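Local coordinates for pentatricopeptide repeat-containing protein 10, chloroplastic (Zea mays, PDB 4M59) that binds specific single-stranded intergenic RNA elements of the chloroplast atpH and psaJ transcripts and shields them from exonuclease decay, at residues His114-Ala119 with Glu123-Leu128; Asp369-Val374 with Ala395-Cys400. The protein carries 4 engineered substitutions. All coordinates share one frame; numbering follows the deposited sequence.

Contact 1 (His114-Ala119 with Glu123-Leu128); sequences HALSRA and ERALEL. With nucleotides of chain D.
Leu116 lays its CD1 methyl over the backbone of the facing helix, 3.7 Å from Ala125 CA, and this one methyl serves three residues. It also meets the aliphatic part of Arg124, with CD1 of Leu116 3.8 Å from CD of Arg124, and it approaches Leu128, whose CD2 lies 4.2 Å from CD1 of Leu116. The torsions account for this reach: CG of Leu116 stands anti to its carbonyl carbon (chi1 -71°), and chi2 of 178° then carries CD1 outward. Nearer the main chain, CB of Leu116 packs on CB of Ala125 at 4.0 Å. The small side chain lets the two backbones draw close, the Leu116 and Ala125 CA atoms being 5.7 Å apart. The Arg124 chain crosses the leucine at a slant and meets it through CD, a carbon, rather than through a charged nitrogen. The interface is accordingly apolar. Leu116 and Arg124 both continue onto Leu93 of helix 86-95, while Leu126 points away from Leu116 and packs against helix 141-151.

On the RNA side, the His114 imidazole has C5' of U2 in chain D above its centre, 3.4 Å from the ring plane. The CA-CB bond of His114 points away from segment 123-128, and with CG anti to the backbone N (chi1 172°) the ring comes against the nucleotide; the His86 ring meets it at about a right angle. Two helices joined by a short turn, packed through small and aliphatic side chains, form the helical hairpin of a pentatricopeptide repeat, here predicted to be repeat 2.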
loop_
_atom_site.group_PDB
_atom_site.type_symbol
_atom_site.label_atom_id
_atom_site.label_comp_id
_atom_site.label_asym_id
_atom_site.label_seq_id
_atom_site.Cartn_x
_atom_site.Cartn_y
_atom_site.Cartn_z
ATOM N N HIS A 114 30.007 -2.789 15.360
ATOM C CA HIS A 114 28.608 -2.542 15.186
ATOM C C HIS A 114 28.318 -2.349 13.727
ATOM O O HIS A 114 27.262 -2.705 13.250
ATOM C CB HIS A 114 28.198 -1.307 15.948
ATOM C CG HIS A 114 26.799 -0.881 15.677
ATOM N ND1 HIS A 114 26.480 0.376 15.228
ATOM C CD2 HIS A 114 25.632 -1.557 15.783
ATOM C CE1 HIS A 114 25.175 0.464 15.071
ATOM N NE2 HIS A 114 24.637 -0.694 15.403
ATOM N N ALA A 115 29.281 -1.781 13.019
ATOM C CA ALA A 115 29.129 -1.555 11.598
ATOM C C ALA A 115 29.154 -2.862 10.844
ATOM O O ALA A 115 28.481 -3.020 9.843
ATOM C CB ALA A 115 30.219 -0.653 11.104
ATOM N N LEU A 116 29.938 -3.805 11.335
ATOM C CA LEU A 116 30.003 -5.116 10.731
ATOM C C LEU A 116 28.771 -5.907 11.065
ATOM O O LEU A 116 28.403 -6.828 10.354
ATOM C CB LEU A 116 31.216 -5.863 11.240
ATOM C CG LEU A 116 32.561 -5.365 10.763
ATOM C CD1 LEU A 116 33.621 -6.193 11.399
ATOM C CD2 LEU A 116 32.592 -5.533 9.294
ATOM N N SER A 117 28.140 -5.554 12.165
ATOM C CA SER A 117 26.979 -6.264 12.627
ATOM C C SER A 117 25.782 -5.836 11.821
ATOM O O SER A 117 24.859 -6.602 11.613
ATOM C CB SER A 117 26.753 -5.972 14.105
ATOM O OG SER A 117 25.774 -6.819 14.658
ATOM N N ARG A 118 25.798 -4.581 11.379
ATOM C CA ARG A 118 24.670 -3.999 10.664
ATOM C C ARG A 118 24.666 -4.377 9.188
ATOM O O ARG A 118 23.820 -3.914 8.428
ATOM C CB ARG A 118 24.685 -2.477 10.804
ATOM C CG ARG A 118 23.953 -1.960 12.028
ATOM C CD ARG A 118 22.997 -0.838 11.665
ATOM N NE ARG A 118 21.660 -1.068 12.203
ATOM C CZ ARG A 118 20.550 -1.056 11.473
ATOM N NH1 ARG A 118 19.375 -1.274 12.046
ATOM N NH2 ARG A 118 20.616 -0.829 10.169
ATOM N N ALA A 119 25.610 -5.219 8.787
ATOM C CA ALA A 119 25.711 -5.607 7.402
ATOM C C ALA A 119 25.636 -7.111 7.315
ATOM O O ALA A 119 25.745 -7.693 6.248
ATOM C CB ALA A 119 26.989 -5.108 6.839
ATOM N N GLU A 123 30.464 -13.247 11.107
ATOM C CA GLU A 123 31.672 -14.062 11.139
ATOM C C GLU A 123 32.924 -13.199 11.077
ATOM O O GLU A 123 33.995 -13.616 11.514
ATOM C CB GLU A 123 31.668 -15.068 9.989
ATOM C CG GLU A 123 30.473 -16.006 9.987
ATOM C CD GLU A 123 30.582 -17.087 11.045
ATOM O OE1 GLU A 123 29.775 -18.041 11.009
ATOM O OE2 GLU A 123 31.469 -16.983 11.916
ATOM N N ARG A 124 32.781 -11.994 10.537
ATOM C CA ARG A 124 33.899 -11.071 10.414
ATOM C C ARG A 124 34.054 -10.234 11.676
ATOM O O ARG A 124 35.162 -9.872 12.064
ATOM C CB ARG A 124 33.709 -10.158 9.203
ATOM C CG ARG A 124 35.003 -9.764 8.511
ATOM C CD ARG A 124 35.546 -8.458 9.060
ATOM N NE ARG A 124 36.793 -8.649 9.789
ATOM C CZ ARG A 124 38.002 -8.491 9.258
ATOM N NH1 ARG A 124 38.128 -8.133 7.990
ATOM N NH2 ARG A 124 39.082 -8.689 9.998
ATOM N N ALA A 125 32.929 -9.924 12.313
ATOM C CA ALA A 125 32.932 -9.127 13.531
ATOM C C ALA A 125 33.617 -9.887 14.659
ATOM O O ALA A 125 34.336 -9.304 15.468
ATOM C CB ALA A 125 31.511 -8.758 13.925
ATOM N N LEU A 126 33.385 -11.192 14.709
ATOM C CA LEU A 126 33.988 -12.036 15.727
ATOM C C LEU A 126 35.494 -12.125 15.537
ATOM O O LEU A 126 36.250 -12.225 16.501
ATOM C CB LEU A 126 33.372 -13.434 15.696
ATOM C CG LEU A 126 31.884 -13.522 16.032
ATOM C CD1 LEU A 126 31.469 -14.967 16.253
ATOM C CD2 LEU A 126 31.557 -12.673 17.249
ATOM N N GLU A 127 35.927 -12.084 14.281
ATOM C CA GLU A 127 37.342 -12.166 13.959
ATOM C C GLU A 127 38.067 -10.879 14.331
ATOM O O GLU A 127 39.259 -10.890 14.630
ATOM C CB GLU A 127 37.537 -12.477 12.474
ATOM C CG GLU A 127 37.156 -13.896 12.091
ATOM C CD GLU A 127 37.083 -14.095 10.594
ATOM O OE1 GLU A 127 37.154 -13.094 9.852
ATOM O OE2 GLU A 127 36.956 -15.257 10.156
ATOM N N LEU A 128 37.337 -9.767 14.316
ATOM C CA LEU A 128 37.901 -8.484 14.704
ATOM C C LEU A 128 37.931 -8.362 16.217
ATOM O O LEU A 128 38.847 -7.774 16.787
ATOM C CB LEU A 128 37.096 -7.336 14.099
ATOM C CG LEU A 128 37.605 -5.935 14.433
ATOM C CD1 LEU A 128 38.883 -5.631 13.666
ATOM C CD2 LEU A 128 36.540 -4.887 14.151
ATOM P P U D 2 24.789 3.421 18.575
ATOM O OP1 U D 2 23.935 3.262 17.369
ATOM O OP2 U D 2 24.411 4.409 19.613
ATOM O "O5'" U D 2 24.911 1.990 19.267
ATOM C "C5'" U D 2 25.419 0.871 18.555
ATOM C "C4'" U D 2 25.226 -0.404 19.336
ATOM O "O4'" U D 2 25.921 -0.313 20.604
ATOM C "C3'" U D 2 23.788 -0.721 19.723
ATOM O "O3'" U D 2 23.068 -1.329 18.663
ATOM C "C2'" U D 2 23.951 -1.601 20.959
ATOM O "O2'" U D 2 24.243 -2.942 20.591
ATOM C "C1'" U D 2 25.197 -0.994 21.609
ATOM N N1 U D 2 24.873 -0.032 22.689
ATOM C C2 U D 2 24.891 -0.482 23.999
ATOM O O2 U D 2 25.154 -1.632 24.304
ATOM N N3 U D 2 24.588 0.461 24.953
ATOM C C4 U D 2 24.278 1.784 24.732
ATOM O O4 U D 2 24.026 2.519 25.686
ATOM C C5 U D 2 24.280 2.176 23.359
ATOM C C6 U D 2 24.574 1.282 22.409
#

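Contact 2 (Asp369-Val374 with Ala395-Cys400); sequences DYVTRV and AAYGRC. With PO4 (phosphate ion), chain E.
A chi1 of -55° places OG1 of Thr372 anti to the carbonyl carbon and beside the backbone N, while Tyr397 extends its ring across the helix gap to meet it. The hydroxyls are modelled 2.3 Å apart, OG1 of Thr372 to OH of Tyr397. They are assigned as hydrogen-bonded, but the separation is too short to be taken literally at 2.46 Å resolution, and either group could donate. OG1 of Thr372 lies at the edge of the Tyr397 ring, in its plane, and the two side chains cross at about a right angle. Thr372 OG1 is also hydrogen-bonded to the carbonyl oxygen of Glu368, one turn earlier.

Val371 covers a face of the same ring. Its CG1 sits 4.0 Å from the Tyr397 ring centroid and 15° off the normal, a CH-pi contact displaced toward the rim. The other branch, CG2 of Val371, packs 4.1 Å from CB of Ala396. On the outer side, NH2 of Arg373 forms a salt bridge with OD1 of Asp369 at 2.6 Å. The same nitrogen gives a weak hydrogen bond of 3.0 Å to O1 of a phosphate ion, probably from the crystallisation liquor, that NE of Arg121 of the second subunit also hydrogen-bonds.

The two segment axes run nearly antiparallel, at 163°, and approach to 9.9 Å. Helix 367-380 packs on helix 387-400 through Val371 and Thr372, and its side chains also reach other helices: Tyr370 touches helix 333-346, and Val371 and Val374 touch helix 352-359.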
loop_
_atom_site.group_PDB
_atom_site.type_symbol
_atom_site.label_atom_id
_atom_site.label_comp_id
_atom_site.label_asym_id
_atom_site.label_seq_id
_atom_site.Cartn_x
_atom_site.Cartn_y
_atom_site.Cartn_z
ATOM N N ASP A 369 -25.725 4.554 -0.413
ATOM C CA ASP A 369 -26.757 4.751 0.575
ATOM C C ASP A 369 -26.138 5.135 1.882
ATOM O O ASP A 369 -26.718 5.867 2.663
ATOM C CB ASP A 369 -27.555 3.476 0.745
ATOM C CG ASP A 369 -28.771 3.674 1.566
ATOM O OD1 ASP A 369 -29.422 4.708 1.403
ATOM O OD2 ASP A 369 -29.074 2.799 2.387
ATOM N N TYR A 370 -24.941 4.635 2.117
ATOM C CA TYR A 370 -24.207 4.955 3.315
ATOM C C TYR A 370 -23.922 6.430 3.347
ATOM O O TYR A 370 -24.264 7.107 4.292
ATOM C CB TYR A 370 -22.921 4.153 3.344
ATOM C CG TYR A 370 -21.871 4.625 4.312
ATOM C CD1 TYR A 370 -21.907 4.280 5.639
ATOM C CD2 TYR A 370 -20.816 5.379 3.874
ATOM C CE1 TYR A 370 -20.937 4.698 6.494
ATOM C CE2 TYR A 370 -19.854 5.795 4.725
ATOM C CZ TYR A 370 -19.912 5.456 6.024
ATOM O OH TYR A 370 -18.927 5.894 6.844
ATOM N N VAL A 371 -23.313 6.925 2.285
ATOM C CA VAL A 371 -22.983 8.326 2.175
ATOM C C VAL A 371 -24.207 9.194 2.317
ATOM O O VAL A 371 -24.160 10.257 2.905
ATOM C CB VAL A 371 -22.335 8.608 0.834
ATOM C CG1 VAL A 371 -21.920 10.047 0.743
ATOM C CG2 VAL A 371 -21.144 7.726 0.653
ATOM N N THR A 372 -25.315 8.730 1.777
ATOM C CA THR A 372 -26.550 9.455 1.913
ATOM C C THR A 372 -26.960 9.444 3.358
ATOM O O THR A 372 -27.478 10.418 3.867
ATOM C CB THR A 372 -27.635 8.827 1.067
ATOM O OG1 THR A 372 -27.189 8.738 -0.284
ATOM C CG2 THR A 372 -28.859 9.672 1.101
ATOM N N ARG A 373 -26.706 8.334 4.033
ATOM C CA ARG A 373 -27.110 8.195 5.417
ATOM C C ARG A 373 -26.234 9.011 6.336
ATOM O O ARG A 373 -26.642 9.364 7.425
ATOM C CB ARG A 373 -27.096 6.731 5.829
ATOM C CG ARG A 373 -28.182 6.372 6.793
ATOM C CD ARG A 373 -29.535 6.743 6.232
ATOM N NE ARG A 373 -29.998 5.861 5.167
ATOM C CZ ARG A 373 -30.737 6.260 4.138
ATOM N NH1 ARG A 373 -31.082 7.529 4.010
ATOM N NH2 ARG A 373 -31.118 5.394 3.224
ATOM N N VAL A 374 -25.025 9.305 5.888
ATOM C CA VAL A 374 -24.098 10.134 6.628
ATOM C C VAL A 374 -24.422 11.582 6.411
ATOM O O VAL A 374 -24.496 12.365 7.342
ATOM C CB VAL A 374 -22.675 9.919 6.141
ATOM C CG1 VAL A 374 -21.765 10.924 6.747
ATOM C CG2 VAL A 374 -22.209 8.547 6.478
ATOM N N ALA A 395 -16.834 13.715 -3.890
ATOM C CA ALA A 395 -15.834 12.694 -4.123
ATOM C C ALA A 395 -16.327 11.309 -3.754
ATOM O O ALA A 395 -16.109 10.355 -4.485
ATOM C CB ALA A 395 -14.586 13.016 -3.365
ATOM N N ALA A 396 -16.996 11.198 -2.615
ATOM C CA ALA A 396 -17.533 9.916 -2.181
ATOM C C ALA A 396 -18.651 9.437 -3.089
ATOM O O ALA A 396 -18.652 8.294 -3.507
ATOM C CB ALA A 396 -18.013 9.996 -0.762
ATOM N N TYR A 397 -19.596 10.324 -3.384
ATOM C CA TYR A 397 -20.684 10.004 -4.298
ATOM C C TYR A 397 -20.111 9.691 -5.674
ATOM O O TYR A 397 -20.707 8.946 -6.451
ATOM C CB TYR A 397 -21.674 11.167 -4.383
ATOM C CG TYR A 397 -22.851 11.039 -3.445
ATOM C CD1 TYR A 397 -23.317 9.794 -3.046
ATOM C CD2 TYR A 397 -23.496 12.165 -2.955
ATOM C CE1 TYR A 397 -24.391 9.673 -2.188
ATOM C CE2 TYR A 397 -24.574 12.056 -2.096
ATOM C CZ TYR A 397 -25.017 10.807 -1.717
ATOM O OH TYR A 397 -26.090 10.693 -0.862
ATOM N N GLY A 398 -18.952 10.271 -5.965
ATOM C CA GLY A 398 -18.272 10.027 -7.214
ATOM C C GLY A 398 -17.458 8.767 -7.169
ATOM O O GLY A 398 -17.166 8.161 -8.183
ATOM N N ARG A 399 -17.099 8.370 -5.965
ATOM C CA ARG A 399 -16.274 7.196 -5.758
ATOM C C ARG A 399 -17.094 5.917 -5.810
ATOM O O ARG A 399 -16.607 4.878 -6.224
ATOM C CB ARG A 399 -15.563 7.321 -4.423
ATOM C CG ARG A 399 -14.474 6.329 -4.195
ATOM C CD ARG A 399 -13.323 6.988 -3.487
ATOM N NE ARG A 399 -13.757 7.902 -2.446
ATOM C CZ ARG A 399 -14.002 7.539 -1.201
ATOM N NH1 ARG A 399 -13.863 6.273 -0.846
ATOM N NH2 ARG A 399 -14.391 8.438 -0.314
ATOM N N CYS A 400 -18.340 5.996 -5.400
ATOM C CA CYS A 400 -19.232 4.869 -5.489
ATOM C C CYS A 400 -19.885 4.843 -6.841
ATOM O O CYS A 400 -20.330 3.831 -7.307
ATOM C CB CYS A 400 -20.275 4.918 -4.389
ATOM S SG CYS A 400 -21.082 6.411 -4.118
HETATM P P PO4 E . -33.910 3.750 0.181
HETATM O O1 PO4 E . -33.299 4.309 1.442
HETATM O O2 PO4 E . -33.260 2.428 -0.149
HETATM O O3 PO4 E . -35.392 3.545 0.387
HETATM O O4 PO4 E . -33.690 4.717 -0.957
#

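In the fold
Contact 1 closes before contact 2 opens along the chain, and the two lie on opposite sides of its centre. They are about 57 Å apart between centres and about 36 Å between nearest atoms, so they do not touch; the four helices involved are all different. Contact 1 joins helices 106-117 and 122-132 within predicted repeat 2; contact 2 joins helix 367-380 of predicted repeat 9 to helix 387-400 of predicted repeat 10. One therefore packs a repeat internally, the other stacks successive repeats, as a superhelical solenoid requires. Between subunits the regions come together: Asp369 packs on Gly120 of the second subunit, and Ala119 on its Glu368, consistent with the homodimer.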